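Local coordinates for protein diaminobutyrate-pyruvate transaminase and L-2,4-diaminobutyrate decarboxylase (Vibrio parahaemolyticus, PDB 2QMA) that probably uses pyridoxal phosphate, in this C-terminal decarboxylase-like domain of a longer two-activity protein, to break a carbon-carbon bond in an amino-acid substrate, at residues Ala250-Ala254 with Glu255-Pro259; Leu194-Pro197 with Asp198-Lys202. All coordinates share one frame; numbering follows the deposited sequence.

Interaction 1: residues Ala250-Ala254 with Glu255-Pro259; sequences AQAKA and EGLIP
A252 and K253 meet E255, G256 and L257 in a Schellman motif that ends helix 245-254 and turns the chain into strand 258-265. Two backbone bonds make the turn. L257 N reaches back to A252 O at 3.0 Å, and inside that loop G256 N donates to K253 O over 3.1 Å. Just before them, E255 N keeps the last regular helical bond, to Q251 O. G256 takes the positive phi (91°) on which the motif depends, and the chain swings off the helix axis there. A CA-H...O contact accompanies these bonds: K253 CA lies 3.4 Å from L257 O, with the C-H pointing almost straight at the oxygen.

Q251 and E255, one helical turn apart, make the polar side-chain contact on the exposed flank. Q251 bends at chi2 (-90°), which carries its amide across to the carboxylate of E255, where NE2 donates to OE2 on the anti side. The two flat groups stand nearly at right angles, 79° apart. Q251 was modelled in two conformers, and this bond is unusually short, so its detail is doubtful.

Apolar packing fills the inner side of the turn. A252, buried, sets its CB against L257 CB at 4.1 Å and P259 CG at 3.8 Å, so this one methyl touches residues on both sides of I258. The CG of K253 hangs beside the P259 ring, and past CG the lysine chain bends to bring NZ to H287 ND1, a hydrogen bond that ties the helix end to helix 277-287. P259 also packs on M289, and L257 on R204 of strand 203-208. K253 CG and P259 CD, at 3.5 Å, sit closer than usual van der Waals contact.

Interaction 2: residues Leu194-Pro197 with Asp198-Lys202; sequences LGLP and DYADK
A200 N donates to P197 O at 3.0 Å, closing a type I beta turn with D198 and Y199 at its corners. The turn runs straight into the short 3-10 segment 200-202, where K202 N bonds Y199 O, again an i to i+3 bond, and so leads the chain from helix 191-194 to strand 203-208.

On the side-chain side, Y199 folds its ring back over P197. With chi1 at 55° the ring swings back over its own main chain, toward the proline, and the resulting CH-pi contact has P197 CB 3.7 Å from the centroid of the Y199 ring. CB stands over the face, offset toward the rim, while P197 CG lies against CE1 and CZ. The phenol hydroxyl is hydrogen-bonded to S187 OG, which pins the far end of the ring to helix 167-187.

A200 points its methyl at the preceding loop. L196, which also packs on L196 of the second subunit, lies at the dimer interface, and its CB meets A200 CB at 3.7 Å. That same A200 CB comes within 3.3 Å of P197 O.

Interaction 2 comes first along the chain and interaction 1 follows it, their centres 16 Å apart on the same side of the chain's centre. Each leads into a strand of the seven-stranded mixed sheet of the large domain, as in fold type I pyridoxal-phosphate enzymes: interaction 2 into strand 203-208, interaction 1 into strand 258-265. These strands are neighbours and run parallel, so the two turns sit together at the N-terminal ends of the pair. They touch there: I258 N probably hydrogen-bonds K202 O at 2.9 Å, and I258 CD1 packs on the Y199 ring. Both lie away from the predicted cofactor lysine; interaction 2 also reaches the second subunit.

Interaction 1: residues Ala250-Ala254 with Glu255-Pro259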
loop_
_atom_site.group_PDB
_atom_site.type_symbol
_atom_site.label_atom_id
_atom_site.label_comp_id
_atom_site.label_asym_id
_atom_site.label_seq_id
_atom_site.Cartn_x
_atom_site.Cartn_y
_atom_site.Cartn_z
ATOM N N ALA A 250 18.623 17.913 -27.417
ATOM C CA ALA A 250 19.242 17.778 -28.742
ATOM C C ALA A 250 20.659 17.247 -28.606
ATOM O O ALA A 250 21.075 16.376 -29.350
ATOM C CB ALA A 250 19.244 19.123 -29.478
ATOM N N GLN A 251 21.396 17.775 -27.642
ATOM C CA GLN A 251 22.782 17.373 -27.411
ATOM C C GLN A 251 22.899 15.919 -26.951
ATOM O O GLN A 251 23.841 15.199 -27.345
ATOM C CB GLN A 251 23.434 18.305 -26.383
ATOM C CG GLN A 251 24.962 18.366 -26.465
ATOM C CD GLN A 251 25.647 17.328 -25.601
ATOM O OE1 GLN A 251 25.124 16.934 -24.553
ATOM N NE2 GLN A 251 26.838 16.881 -26.029
ATOM N N ALA A 252 21.985 15.505 -26.071
ATOM C CA ALA A 252 21.935 14.098 -25.628
ATOM C C ALA A 252 21.772 13.221 -26.840
ATOM O O ALA A 252 22.503 12.236 -27.006
ATOM C CB ALA A 252 20.774 13.874 -24.678
ATOM N N LYS A 253 20.797 13.550 -27.692
ATOM C CA LYS A 253 20.589 12.727 -28.906
ATOM C C LYS A 253 21.787 12.740 -29.857
ATOM O O LYS A 253 22.118 11.719 -30.497
ATOM C CB LYS A 253 19.321 13.150 -29.619
ATOM C CG LYS A 253 18.058 12.956 -28.765
ATOM C CD LYS A 253 16.791 12.879 -29.636
ATOM C CE LYS A 253 16.270 14.254 -29.951
ATOM N NZ LYS A 253 15.234 14.342 -31.055
ATOM N N ALA A 254 22.428 13.904 -29.950
ATOM C CA ALA A 254 23.643 14.057 -30.766
ATOM C C ALA A 254 24.815 13.171 -30.271
ATOM O O ALA A 254 25.611 12.667 -31.079
ATOM C CB ALA A 254 24.042 15.522 -30.833
ATOM N N GLU A 255 24.902 12.963 -28.957
ATOM C CA GLU A 255 25.853 12.012 -28.361
ATOM C C GLU A 255 25.475 10.513 -28.423
ATOM O O GLU A 255 26.187 9.701 -27.840
ATOM C CB GLU A 255 25.973 12.300 -26.886
ATOM C CG GLU A 255 26.576 13.577 -26.501
ATOM C CD GLU A 255 26.643 13.672 -24.999
ATOM O OE1 GLU A 255 26.326 12.660 -24.324
ATOM O OE2 GLU A 255 27.006 14.745 -24.490
ATOM N N GLY A 256 24.350 10.157 -29.046
ATOM C CA GLY A 256 23.902 8.762 -29.094
ATOM C C GLY A 256 22.974 8.348 -27.936
ATOM O O GLY A 256 22.519 7.196 -27.886
ATOM N N LEU A 257 22.677 9.280 -27.017
ATOM C CA LEU A 257 21.677 9.019 -25.956
ATOM C C LEU A 257 20.226 9.068 -26.486
ATOM O O LEU A 257 19.941 9.653 -27.556
ATOM C CB LEU A 257 21.894 9.949 -24.736
ATOM C CG LEU A 257 23.344 9.963 -24.187
ATOM C CD1 LEU A 257 23.473 11.014 -23.085
ATOM C CD2 LEU A 257 23.728 8.581 -23.662
ATOM N N ILE A 258 19.321 8.442 -25.726
ATOM C CA ILE A 258 17.923 8.260 -26.128
ATOM C C ILE A 258 17.027 8.834 -24.979
ATOM O O ILE A 258 16.596 8.114 -24.107
ATOM C CB ILE A 258 17.621 6.767 -26.463
ATOM C CG1 ILE A 258 18.581 6.219 -27.557
ATOM C CG2 ILE A 258 16.128 6.557 -26.818
ATOM C CD1 ILE A 258 18.427 4.709 -27.822
ATOM N N PRO A 259 16.811 10.164 -24.967
ATOM C CA PRO A 259 15.865 10.728 -23.985
ATOM C C PRO A 259 14.471 10.172 -24.348
ATOM O O PRO A 259 14.007 10.386 -25.459
ATOM C CB PRO A 259 15.952 12.253 -24.232
ATOM C CG PRO A 259 17.242 12.447 -25.018
ATOM C CD PRO A 259 17.353 11.201 -25.864
#

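Interaction 2: residues Leu194-Pro197 with Asp198-Lys202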
loop_
_atom_site.group_PDB
_atom_site.type_symbol
_atom_site.label_atom_id
_atom_site.label_comp_id
_atom_site.label_asym_id
_atom_site.label_seq_id
_atom_site.Cartn_x
_atom_site.Cartn_y
_atom_site.Cartn_z
ATOM N N LEU A 194 11.445 -10.115 -22.251
ATOM C CA LEU A 194 12.870 -10.258 -22.557
ATOM C C LEU A 194 13.857 -9.513 -21.642
ATOM O O LEU A 194 15.078 -9.714 -21.735
ATOM C CB LEU A 194 13.108 -9.794 -23.990
ATOM C CG LEU A 194 12.266 -10.502 -25.052
ATOM C CD1 LEU A 194 12.774 -10.089 -26.418
ATOM C CD2 LEU A 194 12.360 -12.019 -24.843
ATOM N N GLY A 195 13.344 -8.624 -20.796
ATOM C CA GLY A 195 14.226 -7.708 -20.042
ATOM C C GLY A 195 14.685 -6.511 -20.859
ATOM O O GLY A 195 14.241 -6.280 -22.000
ATOM N N LEU A 196 15.585 -5.720 -20.294
ATOM C CA LEU A 196 15.982 -4.498 -21.004
ATOM C C LEU A 196 16.633 -4.814 -22.359
ATOM O O LEU A 196 17.436 -5.728 -22.438
ATOM C CB LEU A 196 16.969 -3.698 -20.118
ATOM C CG LEU A 196 16.497 -3.291 -18.735
ATOM C CD1 LEU A 196 17.665 -2.478 -18.117
ATOM C CD2 LEU A 196 15.114 -2.499 -18.800
ATOM N N PRO A 197 16.370 -4.001 -23.383
ATOM C CA PRO A 197 17.073 -4.086 -24.686
ATOM C C PRO A 197 18.578 -3.740 -24.559
ATOM O O PRO A 197 18.984 -3.098 -23.566
ATOM C CB PRO A 197 16.283 -3.076 -25.540
ATOM C CG PRO A 197 15.827 -2.022 -24.561
ATOM C CD PRO A 197 15.421 -2.874 -23.359
ATOM N N ASP A 198 19.406 -4.126 -25.534
ATOM C CA ASP A 198 20.865 -3.802 -25.464
ATOM C C ASP A 198 21.186 -2.305 -25.482
ATOM O O ASP A 198 22.217 -1.884 -24.977
ATOM C CB ASP A 198 21.765 -4.539 -26.518
ATOM C CG ASP A 198 23.322 -4.297 -26.241
ATOM O OD1 ASP A 198 23.823 -4.714 -25.176
ATOM O OD2 ASP A 198 24.046 -3.648 -27.046
ATOM N N TYR A 199 20.285 -1.492 -26.027
ATOM C CA TYR A 199 20.473 -0.055 -26.005
ATOM C C TYR A 199 19.988 0.624 -24.715
ATOM O O TYR A 199 19.990 1.845 -24.621
ATOM C CB TYR A 199 19.811 0.582 -27.237
ATOM C CG TYR A 199 18.336 0.254 -27.426
ATOM C CD1 TYR A 199 17.347 0.979 -26.742
ATOM C CD2 TYR A 199 17.922 -0.771 -28.288
ATOM C CE1 TYR A 199 15.993 0.699 -26.910
ATOM C CE2 TYR A 199 16.551 -1.028 -28.467
ATOM C CZ TYR A 199 15.609 -0.281 -27.749
ATOM O OH TYR A 199 14.255 -0.518 -27.865
ATOM N N ALA A 200 19.589 -0.155 -23.705
ATOM C CA ALA A 200 19.066 0.443 -22.449
ATOM C C ALA A 200 20.024 1.448 -21.791
ATOM O O ALA A 200 19.585 2.363 -21.083
ATOM C CB ALA A 200 18.707 -0.645 -21.424
ATOM N N ASP A 201 21.324 1.219 -21.959
ATOM C CA ASP A 201 22.352 2.054 -21.311
ATOM C C ASP A 201 22.295 3.503 -21.826
ATOM O O ASP A 201 22.837 4.423 -21.221
ATOM C CB ASP A 201 23.729 1.458 -21.548
ATOM C CG ASP A 201 24.231 1.652 -23.004
ATOM O OD1 ASP A 201 23.637 1.116 -23.984
ATOM O OD2 ASP A 201 25.257 2.349 -23.165
ATOM N N LYS A 202 21.648 3.671 -22.970
ATOM C CA LYS A 202 21.498 4.980 -23.576
ATOM C C LYS A 202 20.249 5.720 -23.116
ATOM O O LYS A 202 20.150 6.915 -23.342
ATOM C CB LYS A 202 21.496 4.864 -25.106
ATOM C CG LYS A 202 22.857 4.574 -25.690
ATOM C CD LYS A 202 22.666 3.850 -27.021
ATOM C CE LYS A 202 23.796 4.132 -27.971
ATOM N NZ LYS A 202 24.812 3.081 -27.832
#